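Local coordinates for protein protoporphyrinogen oxidase (Exiguobacterium sibiricum, PDB 3LOV) that binds FAD and probably catalyses the oxygen-dependent oxidation of coproporphyrinogen III to coproporphyrin III in heme b biosynthesis, at residues A19-Y22 with A23-F27; R65-I68 with L69-I73; I421-V424 with R425-L429. All coordinates share one frame; numbering follows the deposited sequence.

Interaction 1. Residues A19-Y22 with A23-F27; sequences AAYY and AERAF
Tyr21 and Arg25, one turn apart near the C-terminal end of helix 14-26, stack ring on guanidinium. The guanidinium lies over one face of the ring with the planes 16° apart, and Arg25 CZ is 3.9 Å from the centroid of the Tyr21 ring, a cation-pi contact; Arg25 CD adds a CH-pi contact over the same ring. A bend in the Arg25 chain at chi2 (133°) folds it back along the helix, where NH1 also donates to the carbonyl Tyr21 O at 2.8 Å, though at a bent N-H...O angle of 136°. With a leucine in place of Tyr21 the flat aromatic face is gone, and the guanidinium would probably be freer to swing away from the helix. On the tightly packed side, the methyl groups of Ala19, Ala20 and Ala23 lie on strand 6-10 in this beta-alpha-beta unit of the FAD-binding Rossmann-type fold. Ala23 N donates to Ala19 O at 2.8 Å, an ordinary helical bond. Arg25, on the solvent side, was modelled in two conformers. In this one the arginine is held twice, its charge probably eased by the ring's pi electrons while one N-H takes up a main-chain carbonyl.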
ATOM      1  N   ALA A  19       6.210 -14.132  -8.556  1.00 18.27           N
ATOM      2  CA  ALA A  19       7.436 -14.890  -8.485  1.00 21.22           C
ATOM      3  C   ALA A  19       7.341 -16.151  -9.403  1.00 20.72           C
ATOM      4  O   ALA A  19       8.297 -16.496 -10.061  1.00 17.32           O
ATOM      5  CB  ALA A  19       7.769 -15.285  -7.035  1.00 18.63           C
ATOM      6  N   ALA A  20       6.199 -16.818  -9.449  1.00 21.10           N
ATOM      7  CA  ALA A  20       6.129 -18.079 -10.194  1.00 20.73           C
ATOM      8  C   ALA A  20       6.250 -17.764 -11.686  1.00 22.06           C
ATOM      9  O   ALA A  20       6.901 -18.519 -12.420  1.00 19.79           O
ATOM     10  CB  ALA A  20       4.850 -18.810  -9.914  1.00 17.74           C
ATOM     11  N   TYR A  21       5.608 -16.657 -12.093  1.00 20.38           N
ATOM     12  CA  TYR A  21       5.554 -16.194 -13.478  1.00 22.46           C
ATOM     13  C   TYR A  21       6.960 -15.949 -13.940  1.00 24.60           C
ATOM     14  O   TYR A  21       7.372 -16.427 -15.001  1.00 24.63           O
ATOM     15  CB  TYR A  21       4.733 -14.892 -13.609  1.00 23.93           C
ATOM     16  CG  TYR A  21       4.777 -14.299 -15.014  1.00 30.02           C
ATOM     17  CD1 TYR A  21       3.933 -14.760 -16.022  1.00 27.03           C
ATOM     18  CD2 TYR A  21       5.685 -13.289 -15.336  1.00 23.86           C
ATOM     19  CE1 TYR A  21       4.012 -14.232 -17.317  1.00 20.79           C
ATOM     20  CE2 TYR A  21       5.768 -12.778 -16.597  1.00 24.05           C
ATOM     21  CZ  TYR A  21       4.916 -13.241 -17.584  1.00 26.60           C
ATOM     22  OH  TYR A  21       5.005 -12.731 -18.851  1.00 31.42           O
ATOM     23  N   TYR A  22       7.701 -15.180 -13.153  1.00 22.91           N
ATOM     24  CA  TYR A  22       9.056 -14.839 -13.532  1.00 23.19           C
ATOM     25  C   TYR A  22       9.972 -16.059 -13.433  1.00 24.65           C
ATOM     26  O   TYR A  22      10.904 -16.171 -14.215  1.00 23.28           O
ATOM     27  CB  TYR A  22       9.622 -13.710 -12.670  1.00 23.94           C
ATOM     28  CG  TYR A  22       8.954 -12.376 -12.857  1.00 23.29           C
ATOM     29  CD1 TYR A  22       8.915 -11.773 -14.103  1.00 28.79           C
ATOM     30  CD2 TYR A  22       8.384 -11.698 -11.775  1.00 26.89           C
ATOM     31  CE1 TYR A  22       8.303 -10.535 -14.289  1.00 22.13           C
ATOM     32  CE2 TYR A  22       7.756 -10.449 -11.943  1.00 16.74           C
ATOM     33  CZ  TYR A  22       7.712  -9.890 -13.216  1.00 29.41           C
ATOM     34  OH  TYR A  22       7.108  -8.676 -13.415  1.00 20.56           O
ATOM     35  N   ALA A  23       9.736 -16.942 -12.454  1.00 22.03           N
ATOM     36  CA  ALA A  23      10.552 -18.142 -12.299  1.00 24.43           C
ATOM     37  C   ALA A  23      10.352 -19.063 -13.491  1.00 25.19           C
ATOM     38  O   ALA A  23      11.315 -19.699 -13.926  1.00 25.66           O
ATOM     39  CB  ALA A  23      10.261 -18.933 -10.928  1.00 19.58           C
ATOM     40  N   GLU A  24       9.125 -19.168 -14.007  1.00 26.21           N
ATOM     41  CA  GLU A  24       8.906 -20.060 -15.175  1.00 30.55           C
ATOM     42  C   GLU A  24       9.819 -19.636 -16.334  1.00 31.17           C
ATOM     43  O   GLU A  24      10.454 -20.474 -16.955  1.00 34.25           O
ATOM     44  CB  GLU A  24       7.436 -20.162 -15.595  1.00 29.39           C
ATOM     45  CG  GLU A  24       6.622 -21.034 -14.649  1.00 26.00           C
ATOM     46  CD  GLU A  24       5.275 -21.477 -15.178  1.00 31.71           C
ATOM     47  OE1 GLU A  24       4.894 -21.083 -16.310  1.00 24.98           O
ATOM     48  OE2 GLU A  24       4.589 -22.255 -14.433  1.00 26.94           O
ATOM     49  N   ARG A  25       9.985 -18.337 -16.513  1.00 31.55           N
ATOM     50  CA  ARG A  25      10.767 -17.820 -17.625  0.50 33.01           C
ATOM     51  C   ARG A  25      12.254 -17.840 -17.346  1.00 32.83           C
ATOM     52  O   ARG A  25      13.028 -18.161 -18.225  1.00 35.65           O
ATOM     53  CB  ARG A  25      10.322 -16.412 -17.983  0.50 33.20           C
ATOM     54  CG  ARG A  25       9.159 -16.419 -18.927  0.50 37.38           C
ATOM     55  CD  ARG A  25       8.062 -15.474 -18.485  0.50 40.14           C
ATOM     56  NE  ARG A  25       6.813 -15.849 -19.128  0.50 37.51           N
ATOM     57  CZ  ARG A  25       5.925 -16.674 -18.594  0.50 37.05           C
ATOM     58  NH1 ARG A  25       6.124 -17.184 -17.391  0.50 32.64           N
ATOM     59  NH2 ARG A  25       4.822 -16.964 -19.253  0.50 34.25           N
ATOM     60  N   ALA A  26      12.670 -17.485 -16.132  1.00 30.21           N
ATOM     61  CA  ALA A  26      14.113 -17.428 -15.842  1.00 32.15           C
ATOM     62  C   ALA A  26      14.785 -18.813 -15.803  1.00 34.39           C
ATOM     63  O   ALA A  26      15.986 -18.921 -16.055  1.00 36.24           O
ATOM     64  CB  ALA A  26      14.394 -16.682 -14.547  1.00 28.02           C
ATOM     65  N   PHE A  27      14.012 -19.852 -15.469  1.00 35.55           N
ATOM     66  CA  PHE A  27      14.544 -21.209 -15.223  1.00 35.85           C
ATOM     67  C   PHE A  27      13.695 -22.260 -15.854  1.00 35.19           C
ATOM     68  O   PHE A  27      12.966 -22.948 -15.152  1.00 36.79           O
ATOM     69  CB  PHE A  27      14.545 -21.510 -13.737  1.00 38.14           C
ATOM     70  CG  PHE A  27      15.152 -20.449 -12.928  1.00 34.44           C
ATOM     71  CD1 PHE A  27      16.447 -20.069 -13.169  1.00 44.01           C
ATOM     72  CD2 PHE A  27      14.441 -19.834 -11.915  1.00 43.50           C
ATOM     73  CE1 PHE A  27      17.029 -19.080 -12.422  1.00 50.56           C
ATOM     74  CE2 PHE A  27      15.016 -18.844 -11.160  1.00 36.48           C
ATOM     75  CZ  PHE A  27      16.311 -18.455 -11.416  1.00 42.64           C
TER

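Interaction 2. Residues R65-I68 with L69-I73; sequences RKHI and LTDLI
His67 CG sits between its own backbone N and carbonyl carbon (chi1 66°), and Asp71 CG lies anti to its carbonyl carbon; together these torsions set imidazole and carboxylate against each other across one helical turn. His67 ND1 donates to Asp71 OD2 at 2.9 Å. The oxygen lies almost exactly in the imidazole plane, at the ring edge, but the N-H reaches the carboxylate from above its plane, 39° out of it, with the planes of the two flat groups 66° apart. The main chain links the same two residues: Asp71 N donates to His67 O at 2.8 Å, so that a side-chain and a backbone hydrogen bond join one pair of residues. Asp71 OD2 also comes within 3.3 Å of His67 O, an acceptor-acceptor approach that the neighbouring donors probably ease.

The pair belongs to the entrance of helix 68-75, where the chain arrives from strand 62-63 through an inverse gamma turn centred on Lys66. A weak bond from Leu69 N to Lys66 O, 3.5 Å long, spans the junction, and Leu72 N to Ile68 O, 3.0 Å, carries the regular helical pattern onward. Lys66 NZ turns to a salt bridge with Asp449, while Thr70 OG1 bonds to Tyr62 OH. The buried Leu69 side chain packs against Leu447, an FAD-binding residue, and so lies close to the flavin cofactor's pocket. His67 and Asp71, by contrast, are on the exposed flank of the helix, where the nearby carboxylate would probably stabilise a protonated, positively charged imidazole.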
ATOM      1  N   ARG A  65       3.161   5.268 -12.560  1.00 24.44           N
ATOM      2  CA  ARG A  65       4.581   5.551 -12.799  1.00 22.93           C
ATOM      3  C   ARG A  65       5.406   4.317 -12.509  1.00 22.92           C
ATOM      4  O   ARG A  65       6.481   4.147 -13.061  1.00 25.69           O
ATOM      5  CB  ARG A  65       5.025   6.726 -11.918  1.00 23.98           C
ATOM      6  CG  ARG A  65       6.431   7.225 -12.156  1.00 31.52           C
ATOM      7  N   LYS A  66       4.902   3.422 -11.649  1.00 24.05           N
ATOM      8  CA  LYS A  66       5.621   2.181 -11.332  1.00 23.43           C
ATOM      9  C   LYS A  66       5.219   1.125 -12.348  1.00 23.75           C
ATOM     10  O   LYS A  66       4.445   0.187 -12.067  1.00 22.44           O
ATOM     11  CB  LYS A  66       5.330   1.762  -9.894  1.00 24.22           C
ATOM     12  CG  LYS A  66       5.878   2.746  -8.868  1.00 27.45           C
ATOM     13  CD  LYS A  66       5.602   2.300  -7.412  1.00 32.39           C
ATOM     14  CE  LYS A  66       6.242   3.282  -6.451  1.00 36.88           C
ATOM     15  NZ  LYS A  66       6.375   2.751  -5.083  1.00 32.84           N
ATOM     16  N   HIS A  67       5.737   1.324 -13.560  1.00 23.81           N
ATOM     17  CA  HIS A  67       5.247   0.675 -14.789  1.00 21.64           C
ATOM     18  C   HIS A  67       5.554  -0.821 -14.884  1.00 23.52           C
ATOM     19  O   HIS A  67       5.066  -1.474 -15.814  1.00 21.58           O
ATOM     20  CB  HIS A  67       5.864   1.371 -16.019  1.00 21.01           C
ATOM     21  CG  HIS A  67       7.346   1.196 -16.107  1.00 26.16           C
ATOM     22  ND1 HIS A  67       7.925   0.087 -16.688  1.00 19.95           N
ATOM     23  CD2 HIS A  67       8.364   1.956 -15.635  1.00 21.77           C
ATOM     24  CE1 HIS A  67       9.241   0.188 -16.588  1.00 29.24           C
ATOM     25  NE2 HIS A  67       9.531   1.324 -15.977  1.00 27.05           N
ATOM     26  N   ILE A  68       6.340  -1.375 -13.944  1.00 24.95           N
ATOM     27  CA  ILE A  68       6.573  -2.820 -13.945  1.00 24.87           C
ATOM     28  C   ILE A  68       5.254  -3.617 -13.900  1.00 21.61           C
ATOM     29  O   ILE A  68       5.117  -4.634 -14.584  1.00 20.94           O
ATOM     30  CB  ILE A  68       7.547  -3.278 -12.821  1.00 28.36           C
ATOM     31  CG1 ILE A  68       7.982  -4.726 -13.065  1.00 28.84           C
ATOM     32  CG2 ILE A  68       6.913  -3.130 -11.420  1.00 18.75           C
ATOM     33  CD1 ILE A  68       9.116  -5.189 -12.148  1.00 33.43           C
ATOM     34  N   LEU A  69       4.252  -3.107 -13.180  1.00 20.44           N
ATOM     35  CA  LEU A  69       2.988  -3.811 -13.047  1.00 22.06           C
ATOM     36  C   LEU A  69       2.168  -3.639 -14.343  1.00 22.44           C
ATOM     37  O   LEU A  69       1.458  -4.561 -14.766  1.00 23.42           O
ATOM     38  CB  LEU A  69       2.204  -3.322 -11.814  1.00 21.19           C
ATOM     39  CG  LEU A  69       0.846  -4.004 -11.516  1.00 23.10           C
ATOM     40  CD1 LEU A  69       0.856  -5.514 -11.831  1.00 20.11           C
ATOM     41  CD2 LEU A  69       0.428  -3.797 -10.053  1.00 21.16           C
ATOM     42  N   THR A  70       2.245  -2.444 -14.941  1.00 22.67           N
ATOM     43  CA  THR A  70       1.662  -2.197 -16.276  1.00 21.25           C
ATOM     44  C   THR A  70       2.240  -3.173 -17.287  1.00 20.15           C
ATOM     45  O   THR A  70       1.505  -3.816 -18.016  1.00 22.26           O
ATOM     46  CB  THR A  70       1.925  -0.765 -16.735  1.00 23.47           C
ATOM     47  OG1 THR A  70       1.605   0.153 -15.674  1.00 20.92           O
ATOM     48  CG2 THR A  70       1.069  -0.444 -18.011  1.00 21.13           C
ATOM     49  N   ASP A  71       3.558  -3.341 -17.254  1.00 20.46           N
ATOM     50  CA  ASP A  71       4.237  -4.244 -18.170  1.00 21.26           C
ATOM     51  C   ASP A  71       3.817  -5.717 -17.990  1.00 20.75           C
ATOM     52  O   ASP A  71       3.564  -6.439 -18.983  1.00 21.55           O
ATOM     53  CB  ASP A  71       5.738  -4.125 -17.993  1.00 23.04           C
ATOM     54  CG  ASP A  71       6.283  -2.807 -18.466  1.00 24.57           C
ATOM     55  OD1 ASP A  71       5.677  -2.174 -19.350  1.00 27.87           O
ATOM     56  OD2 ASP A  71       7.347  -2.421 -17.950  1.00 36.51           O
ATOM     57  N   LEU A  72       3.717  -6.153 -16.731  1.00 21.51           N
ATOM     58  CA  LEU A  72       3.222  -7.493 -16.410  1.00 19.28           C
ATOM     59  C   LEU A  72       1.805  -7.640 -16.926  1.00 19.09           C
ATOM     60  O   LEU A  72       1.459  -8.670 -17.535  1.00 19.41           O
ATOM     61  CB  LEU A  72       3.294  -7.775 -14.890  1.00 17.78           C
ATOM     62  CG  LEU A  72       2.872  -9.154 -14.408  1.00 25.07           C
ATOM     63  CD1 LEU A  72       3.802 -10.186 -15.091  1.00 28.32           C
ATOM     64  CD2 LEU A  72       2.877  -9.286 -12.786  1.00 18.42           C
ATOM     65  N   ILE A  73       0.971  -6.627 -16.682  1.00 16.79           N
ATOM     66  CA  ILE A  73      -0.428  -6.697 -17.075  1.00 16.88           C
ATOM     67  C   ILE A  73      -0.523  -6.806 -18.618  1.00 19.11           C
ATOM     68  O   ILE A  73      -1.365  -7.551 -19.152  1.00 20.15           O
ATOM     69  CB  ILE A  73      -1.222  -5.442 -16.545  1.00 20.10           C
ATOM     70  CG1 ILE A  73      -1.559  -5.568 -15.060  1.00 18.80           C
ATOM     71  CG2 ILE A  73      -2.497  -5.148 -17.383  1.00 20.04           C
ATOM     72  CD1 ILE A  73      -2.027  -4.253 -14.412  1.00 12.76           C
TER

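Interaction 3. Residues I421-V424 with R425-L429; sequences IQRV and REEVL
Arg425 reaches back to Ile421 by one turn of helix 417-431, which precedes strand 435-437, an edge strand of the parallel sheet in the Rossmann-type FAD-binding domain; main-chain bonds run from i+4 to i as in an alpha-helix. Arg425 N donates to Ile421 O, and its side chain runs extended from CG to NE, carrying NH1 to 3.4 Å from the methyl Ile421 CG2. The charge itself is met further off: NH1 forms a salt bridge with Asp443 and NH2 bonds to Leu437 O.

Glu426 next turns its carboxylate to Gln422 on the exposed side. Gln422 NE2 donates to Glu426 OE2 at 3.1 Å, with an N-H...O angle of 154°. The donor comes on the syn side of the oxygen and 23° out of the carboxylate plane, while that oxygen lies near the amide plane; the two planes stand 63° apart. Gln422 was modelled in two conformers, and this bond belongs to one of them.

Glu427 runs side by side with Arg423, its CB packed over one face of the guanidinium, toward the rim. Its CG is anti to the backbone N and the chain then bends at chi2, bringing the carboxylate alongside the arginine. Between Arg423 NH2 and Glu427 OE1, 3.5 Å apart, the attraction is of charge alone, no N-H pointing at the oxygen. Arg423 NH1 is further engaged by Glu301 and His298 O, and Glu427 OE2 accepts from His298 N.

Val428, buried against Ile435, donates from its N to Val424 O at 2.9 Å, the donor nearly in line with the carbonyl bond.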
ATOM      1  N   ILE A 421      16.737  -4.419   5.911  1.00 25.17           N
ATOM      2  CA  ILE A 421      16.273  -5.550   5.122  1.00 23.96           C
ATOM      3  C   ILE A 421      17.472  -6.242   4.420  1.00 24.70           C
ATOM      4  O   ILE A 421      17.483  -7.459   4.332  1.00 24.10           O
ATOM      5  CB  ILE A 421      15.239  -5.109   4.133  1.00 23.10           C
ATOM      6  CG1 ILE A 421      13.933  -4.699   4.881  1.00 18.68           C
ATOM      7  CG2 ILE A 421      15.036  -6.147   2.970  1.00 18.68           C
ATOM      8  CD1 ILE A 421      13.366  -5.691   5.910  1.00 21.44           C
ATOM      9  N   GLN A 422      18.461  -5.497   3.910  1.00 25.41           N
ATOM     10  CA  GLN A 422      19.702  -6.092   3.351  0.50 25.05           C
ATOM     11  C   GLN A 422      20.367  -6.987   4.405  1.00 25.62           C
ATOM     12  O   GLN A 422      20.798  -8.121   4.132  1.00 27.57           O
ATOM     13  CB  GLN A 422      20.680  -4.987   2.857  0.50 24.61           C
ATOM     14  CG  GLN A 422      22.170  -5.402   2.810  0.50 24.61           C
ATOM     15  CD  GLN A 422      23.128  -4.295   2.319  0.50 30.91           C
ATOM     16  OE1 GLN A 422      22.707  -3.229   1.870  0.50 29.02           O
ATOM     17  NE2 GLN A 422      24.425  -4.568   2.400  0.50 23.81           N
ATOM     18  N   ARG A 423      20.472  -6.471   5.626  1.00 23.32           N
ATOM     19  CA  ARG A 423      21.070  -7.259   6.677  1.00 25.90           C
ATOM     20  C   ARG A 423      20.223  -8.509   6.997  1.00 23.61           C
ATOM     21  O   ARG A 423      20.782  -9.566   7.164  1.00 19.20           O
ATOM     22  CB  ARG A 423      21.369  -6.401   7.922  1.00 31.16           C
ATOM     23  CG  ARG A 423      22.254  -7.116   8.987  1.00 36.43           C
ATOM     24  CD  ARG A 423      21.365  -7.829   9.977  1.00 44.91           C
ATOM     25  NE  ARG A 423      21.958  -8.967  10.672  1.00 48.79           N
ATOM     26  CZ  ARG A 423      21.258  -9.822  11.409  1.00 48.89           C
ATOM     27  NH1 ARG A 423      19.931  -9.688  11.514  1.00 39.63           N
ATOM     28  NH2 ARG A 423      21.875 -10.824  12.033  1.00 58.95           N
ATOM     29  N   VAL A 424      18.889  -8.401   7.062  1.00 21.27           N
ATOM     30  CA  VAL A 424      18.009  -9.577   7.242  1.00 21.14           C
ATOM     31  C   VAL A 424      18.316 -10.658   6.153  1.00 22.79           C
ATOM     32  O   VAL A 424      18.583 -11.823   6.475  1.00 23.69           O
ATOM     33  CB  VAL A 424      16.476  -9.152   7.304  1.00 23.44           C
ATOM     34  CG1 VAL A 424      15.513 -10.313   7.042  1.00 18.19           C
ATOM     35  CG2 VAL A 424      16.126  -8.479   8.640  1.00 19.30           C
ATOM     36  N   ARG A 425      18.379 -10.240   4.891  1.00 22.52           N
ATOM     37  CA  ARG A 425      18.619 -11.153   3.769  1.00 23.00           C
ATOM     38  C   ARG A 425      19.976 -11.857   3.821  1.00 24.71           C
ATOM     39  O   ARG A 425      20.053 -13.059   3.514  1.00 23.63           O
ATOM     40  CB  ARG A 425      18.453 -10.422   2.443  1.00 23.86           C
ATOM     41  CG  ARG A 425      16.968 -10.070   2.155  1.00 19.13           C
ATOM     42  CD  ARG A 425      16.823  -9.511   0.750  1.00 26.81           C
ATOM     43  NE  ARG A 425      15.452  -9.595   0.250  1.00 25.06           N
ATOM     44  CZ  ARG A 425      14.736  -8.561  -0.196  1.00 22.55           C
ATOM     45  NH1 ARG A 425      15.238  -7.327  -0.263  1.00 22.23           N
ATOM     46  NH2 ARG A 425      13.513  -8.776  -0.643  1.00 25.84           N
ATOM     47  N   GLU A 426      21.014 -11.141   4.279  1.00 24.37           N
ATOM     48  CA  GLU A 426      22.359 -11.711   4.456  1.00 22.98           C
ATOM     49  C   GLU A 426      22.388 -12.727   5.576  1.00 25.62           C
ATOM     50  O   GLU A 426      23.051 -13.763   5.480  1.00 24.77           O
ATOM     51  CB  GLU A 426      23.373 -10.600   4.769  1.00 23.99           C
ATOM     52  CG  GLU A 426      23.637  -9.696   3.586  1.00 28.62           C
ATOM     53  CD  GLU A 426      24.440  -8.457   3.962  1.00 40.40           C
ATOM     54  OE1 GLU A 426      24.918  -8.385   5.125  1.00 47.42           O
ATOM     55  OE2 GLU A 426      24.577  -7.560   3.092  1.00 40.34           O
ATOM     56  N   GLU A 427      21.680 -12.427   6.659  1.00 23.57           N
ATOM     57  CA  GLU A 427      21.573 -13.364   7.733  1.00 23.13           C
ATOM     58  C   GLU A 427      20.840 -14.614   7.275  1.00 23.12           C
ATOM     59  O   GLU A 427      21.244 -15.719   7.602  1.00 22.57           O
ATOM     60  CB  GLU A 427      20.831 -12.759   8.913  1.00 23.53           C
ATOM     61  CG  GLU A 427      20.457 -13.759  10.011  1.00 27.57           C
ATOM     62  CD  GLU A 427      21.631 -14.156  10.930  1.00 31.30           C
ATOM     63  OE1 GLU A 427      22.793 -13.904  10.578  1.00 33.76           O
ATOM     64  OE2 GLU A 427      21.367 -14.692  12.022  1.00 24.47           O
ATOM     65  N   VAL A 428      19.711 -14.458   6.594  1.00 26.50           N
ATOM     66  CA  VAL A 428      18.998 -15.644   6.086  1.00 24.97           C
ATOM     67  C   VAL A 428      19.880 -16.438   5.113  1.00 26.77           C
ATOM     68  O   VAL A 428      19.948 -17.651   5.167  1.00 26.63           O
ATOM     69  CB  VAL A 428      17.658 -15.287   5.475  1.00 22.53           C
ATOM     70  CG1 VAL A 428      17.029 -16.520   4.798  1.00 21.13           C
ATOM     71  CG2 VAL A 428      16.717 -14.716   6.549  1.00 19.92           C
ATOM     72  N   LEU A 429      20.585 -15.769   4.227  1.00 29.14           N
ATOM     73  CA  LEU A 429      21.391 -16.521   3.290  1.00 32.75           C
ATOM     74  C   LEU A 429      22.557 -17.260   3.992  1.00 31.81           C
ATOM     75  O   LEU A 429      22.872 -18.391   3.628  1.00 29.34           O
ATOM     76  CB  LEU A 429      21.821 -15.655   2.096  1.00 33.42           C
ATOM     77  CG  LEU A 429      20.670 -15.537   1.065  1.00 40.91           C
ATOM     78  CD1 LEU A 429      20.880 -14.341   0.046  1.00 42.55           C
ATOM     79  CD2 LEU A 429      20.345 -16.893   0.323  1.00 34.71           C
TER

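All three contacts are local and partly buried. Interaction 2 lies nearest the centre of the chain, its own centre about 15 Å from it, against about 24 Å for interaction 1 and 23 Å for interaction 3; its His67-Asp71 bond and the Gln422-Glu426 bond are on the exposed side. Interactions 1 and 2 touch: Tyr21 CE2 meets Leu72 CD1 at 3.6 Å, and their side chains form one packed interface. Interaction 3 touches neither, but its Arg425 packs on helix 447-463, which side chains of interactions 1 and 2 also meet. The polar chemistry differs: an arginine stacked on a tyrosine in 19-27, a histidine-carboxylate bond at a helix start in 65-73, amide-carboxylate and charge pairing in 421-429.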